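Local structure of probable TonB-dependent siderophore receptor PiuA (5FP1) at residues 590-602 and 608-620. The protein probably binds iron-chelating siderophores at the outer membrane as the first step of TonB-dependent iron uptake, with ferric enterobactin a possible ligand. Residues are numbered along the deposited sequence; the frame is centred on the assembly and turned at random.
Sequences YLDSELTKNGKSC and TDQSIYNGNQMPN
Ser-601 and Thr-608 form an antiparallel hydrogen-bonded pair within a short hairpin cross-linked by the Cys-602–Cys-607 disulfide, and after a short 3-10 turn residues 614-619 run back along the end of barrel strand 582-597, where Gly-615 N donates to Leu-595 O (2.8 Å) and Leu-595 N to Asn-616 O. Ser-601 O takes both the backbone N and OG1 of Thr-608, the hydroxyl being swung between its own N and carbonyl carbon (chi1 63°). Asp-609 OD1 accepts the backbone N of Ser-611 in an Asx turn and OD2 its hydroxyl. In the middle, the side chains of Asn-598 and Asn-614 lie alongside each other, pointing opposite ways, with their amide planes 41° apart. Asn-614 OD1 accepts the backbone N of Asn-598 at 2.9 Å and, weakly, its ND2, while a water joins Asn-614 ND2 to Asn-598 O. Toward the barrel, Ser-593 OG accepts from Met-618 N at 3.0 Å. Leu-595 CD2 lies 3.7 Å from Met-618 CG, and its other methyl, CD1, faces Pro-619 CD; Met-618 also packs on Ser-565 and Val-567 of the adjoining strand. The long loop, probably extracellular as in other TonB-dependent receptors, is thus fastened mainly by amide and backbone polar bonds, with a small apolar patch at its barrel end.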
# COMPACT_ATOMS: atom_id res chain seq x y z
N TYR A 590 -8.69 -9.75 -14.76
CA TYR A 590 -8.25 -9.42 -16.09
C TYR A 590 -8.30 -7.91 -16.24
O TYR A 590 -9.32 -7.28 -15.94
CB TYR A 590 -9.15 -10.11 -17.14
CG TYR A 590 -8.60 -9.95 -18.53
CD1 TYR A 590 -8.80 -8.79 -19.24
CD2 TYR A 590 -7.84 -10.95 -19.11
CE1 TYR A 590 -8.25 -8.62 -20.50
CE2 TYR A 590 -7.30 -10.80 -20.36
CZ TYR A 590 -7.51 -9.64 -21.05
OH TYR A 590 -6.97 -9.51 -22.31
N LEU A 591 -7.19 -7.31 -16.66
CA LEU A 591 -7.10 -5.87 -16.70
C LEU A 591 -6.54 -5.41 -18.03
O LEU A 591 -5.34 -5.52 -18.30
CB LEU A 591 -6.20 -5.35 -15.56
CG LEU A 591 -6.65 -5.70 -14.16
CD1 LEU A 591 -5.54 -5.42 -13.15
CD2 LEU A 591 -7.87 -4.89 -13.80
N ASP A 592 -7.42 -4.86 -18.86
CA ASP A 592 -7.06 -4.35 -20.16
C ASP A 592 -6.81 -2.84 -20.05
O ASP A 592 -7.74 -2.03 -20.10
CB ASP A 592 -8.16 -4.69 -21.16
CG ASP A 592 -7.84 -4.23 -22.56
OD1 ASP A 592 -6.66 -4.00 -22.89
OD2 ASP A 592 -8.79 -4.06 -23.33
N SER A 593 -5.54 -2.47 -19.87
CA SER A 593 -5.19 -1.09 -19.59
C SER A 593 -4.72 -0.41 -20.85
O SER A 593 -4.16 -1.03 -21.72
CB SER A 593 -4.08 -1.01 -18.50
OG SER A 593 -2.87 -1.64 -18.91
N GLU A 594 -4.89 0.90 -20.91
CA GLU A 594 -4.50 1.65 -22.07
C GLU A 594 -4.10 3.07 -21.72
O GLU A 594 -4.84 3.82 -21.08
CB GLU A 594 -5.66 1.69 -23.08
CG GLU A 594 -5.34 2.45 -24.33
CD GLU A 594 -6.59 2.64 -25.18
OE1 GLU A 594 -7.35 3.62 -24.99
OE2 GLU A 594 -6.84 1.75 -25.98
N LEU A 595 -2.92 3.43 -22.18
CA LEU A 595 -2.43 4.79 -22.10
C LEU A 595 -2.96 5.53 -23.32
O LEU A 595 -2.27 5.66 -24.33
CB LEU A 595 -0.91 4.79 -22.13
CG LEU A 595 -0.25 4.18 -20.90
CD1 LEU A 595 1.22 3.86 -21.19
CD2 LEU A 595 -0.39 5.14 -19.73
N THR A 596 -4.20 5.97 -23.24
CA THR A 596 -4.93 6.48 -24.40
C THR A 596 -4.29 7.72 -25.01
O THR A 596 -4.14 7.84 -26.22
CB THR A 596 -6.37 6.83 -23.97
OG1 THR A 596 -6.93 5.71 -23.25
CG2 THR A 596 -7.23 7.15 -25.23
N LYS A 597 -3.91 8.65 -24.15
CA LYS A 597 -3.32 9.88 -24.60
C LYS A 597 -2.21 10.31 -23.65
O LYS A 597 -2.45 10.58 -22.46
CB LYS A 597 -4.44 10.92 -24.69
CG LYS A 597 -4.01 12.26 -25.23
CD LYS A 597 -5.21 13.17 -25.39
CE LYS A 597 -4.78 14.60 -25.64
NZ LYS A 597 -5.90 15.53 -25.33
N ASN A 598 -1.00 10.36 -24.18
CA ASN A 598 0.19 10.70 -23.39
C ASN A 598 0.67 12.11 -23.67
O ASN A 598 0.40 12.66 -24.73
CB ASN A 598 1.31 9.72 -23.76
CG ASN A 598 0.97 8.29 -23.38
OD1 ASN A 598 0.77 7.99 -22.20
ND2 ASN A 598 0.88 7.41 -24.37
N GLY A 599 1.42 12.67 -22.73
CA GLY A 599 2.11 13.94 -22.96
C GLY A 599 3.55 13.75 -23.39
O GLY A 599 3.83 12.95 -24.30
N LYS A 600 4.47 14.48 -22.78
CA LYS A 600 5.89 14.35 -23.08
C LYS A 600 6.65 13.95 -21.85
O LYS A 600 6.21 14.19 -20.75
CB LYS A 600 6.44 15.66 -23.63
CG LYS A 600 5.78 16.10 -24.92
CD LYS A 600 6.74 16.96 -25.73
CE LYS A 600 6.08 17.49 -26.99
NZ LYS A 600 4.78 18.12 -26.65
N SER A 601 7.81 13.32 -22.07
CA SER A 601 8.74 12.99 -21.04
C SER A 601 9.89 13.99 -21.14
O SER A 601 10.50 14.10 -22.19
CB SER A 601 9.28 11.58 -21.32
OG SER A 601 10.35 11.27 -20.46
N CYS A 602 10.19 14.70 -20.06
CA CYS A 602 11.24 15.74 -20.13
C CYS A 602 12.35 15.47 -19.13
O CYS A 602 12.09 15.08 -18.01
CB CYS A 602 10.64 17.13 -19.89
SG CYS A 602 9.24 17.54 -20.97
N THR A 608 10.79 14.38 -24.83
CA THR A 608 10.50 13.38 -25.85
C THR A 608 8.99 13.21 -25.92
O THR A 608 8.34 13.01 -24.88
CB THR A 608 11.13 12.03 -25.49
OG1 THR A 608 10.54 11.56 -24.28
CG2 THR A 608 12.62 12.17 -25.27
N ASP A 609 8.44 13.34 -27.11
CA ASP A 609 7.00 13.20 -27.29
C ASP A 609 6.57 11.74 -27.12
O ASP A 609 7.17 10.83 -27.68
CB ASP A 609 6.60 13.69 -28.67
CG ASP A 609 5.10 13.63 -28.90
OD1 ASP A 609 4.34 13.42 -27.93
OD2 ASP A 609 4.68 13.78 -30.05
N GLN A 610 5.54 11.51 -26.31
CA GLN A 610 5.10 10.15 -26.03
C GLN A 610 3.79 9.82 -26.74
O GLN A 610 3.20 8.76 -26.48
CB GLN A 610 4.95 9.93 -24.51
CG GLN A 610 6.27 10.01 -23.78
CD GLN A 610 6.16 9.73 -22.28
OE1 GLN A 610 5.32 10.29 -21.57
NE2 GLN A 610 7.02 8.86 -21.80
N SER A 611 3.34 10.67 -27.65
CA SER A 611 2.10 10.38 -28.38
C SER A 611 2.28 9.14 -29.24
O SER A 611 1.32 8.42 -29.51
CB SER A 611 1.66 11.59 -29.24
OG SER A 611 2.69 11.90 -30.16
N ILE A 612 3.51 8.82 -29.61
CA ILE A 612 3.77 7.58 -30.35
C ILE A 612 3.47 6.33 -29.52
O ILE A 612 3.36 5.23 -30.06
CB ILE A 612 5.23 7.50 -30.84
CG1 ILE A 612 6.20 7.56 -29.66
CG2 ILE A 612 5.53 8.66 -31.78
CD1 ILE A 612 7.65 7.31 -30.06
N TYR A 613 3.32 6.50 -28.21
CA TYR A 613 2.97 5.36 -27.34
C TYR A 613 1.49 5.33 -26.94
O TYR A 613 1.07 4.51 -26.12
CB TYR A 613 3.86 5.38 -26.10
CG TYR A 613 5.32 5.41 -26.41
CD1 TYR A 613 5.89 4.45 -27.22
CD2 TYR A 613 6.15 6.37 -25.84
CE1 TYR A 613 7.25 4.46 -27.50
CE2 TYR A 613 7.51 6.39 -26.13
CZ TYR A 613 8.04 5.43 -26.94
OH TYR A 613 9.37 5.44 -27.20
N ASN A 614 0.70 6.23 -27.52
CA ASN A 614 -0.74 6.20 -27.31
C ASN A 614 -1.29 4.82 -27.68
O ASN A 614 -0.95 4.26 -28.73
CB ASN A 614 -1.45 7.29 -28.13
CG ASN A 614 -1.18 8.69 -27.62
OD1 ASN A 614 -0.54 8.90 -26.60
ND2 ASN A 614 -1.71 9.66 -28.35
N GLY A 615 -2.08 4.24 -26.77
CA GLY A 615 -2.57 2.87 -26.92
C GLY A 615 -1.76 1.80 -26.20
O GLY A 615 -2.22 0.67 -26.10
N ASN A 616 -0.56 2.12 -25.69
CA ASN A 616 0.26 1.15 -24.99
C ASN A 616 -0.40 0.67 -23.68
O ASN A 616 -1.35 1.26 -23.19
CB ASN A 616 1.70 1.70 -24.69
CG ASN A 616 2.66 1.48 -25.86
OD1 ASN A 616 2.26 1.00 -26.92
ND2 ASN A 616 3.92 1.81 -25.68
N GLN A 617 0.12 -0.42 -23.15
CA GLN A 617 -0.33 -0.94 -21.88
C GLN A 617 0.18 -0.02 -20.79
O GLN A 617 1.29 0.51 -20.88
CB GLN A 617 0.21 -2.37 -21.69
CG GLN A 617 -0.36 -3.11 -20.48
CD GLN A 617 0.11 -4.54 -20.46
OE1 GLN A 617 0.43 -5.09 -21.50
NE2 GLN A 617 0.21 -5.14 -19.28
N MET A 618 -0.62 0.19 -19.75
CA MET A 618 -0.16 0.95 -18.61
C MET A 618 0.89 0.17 -17.81
O MET A 618 0.78 -1.05 -17.60
CB MET A 618 -1.34 1.32 -17.70
CG MET A 618 -2.31 2.29 -18.34
SD MET A 618 -3.82 2.57 -17.39
CE MET A 618 -3.12 3.35 -15.93
N PRO A 619 1.90 0.89 -17.32
CA PRO A 619 2.86 0.27 -16.43
C PRO A 619 2.25 -0.12 -15.10
O PRO A 619 1.18 0.39 -14.72
CB PRO A 619 3.92 1.37 -16.20
CG PRO A 619 3.32 2.65 -16.66
CD PRO A 619 2.10 2.34 -17.49
N ASN A 620 2.91 -1.04 -14.42
CA ASN A 620 2.51 -1.45 -13.11
C ASN A 620 1.11 -2.06 -13.08
O ASN A 620 0.41 -1.98 -12.07
CB ASN A 620 2.66 -0.27 -12.15
CG ASN A 620 4.00 0.43 -12.29
OD1 ASN A 620 4.07 1.61 -12.64
ND2 ASN A 620 5.08 -0.32 -12.11
O HOH W 1 -3.41 -1.09 -24.37
O HOH W 2 -4.56 -0.31 -27.25
O HOH W 3 -0.97 12.24 -27.04
O HOH W 4 2.24 14.47 -26.56
O HOH W 5 2.82 11.64 -20.69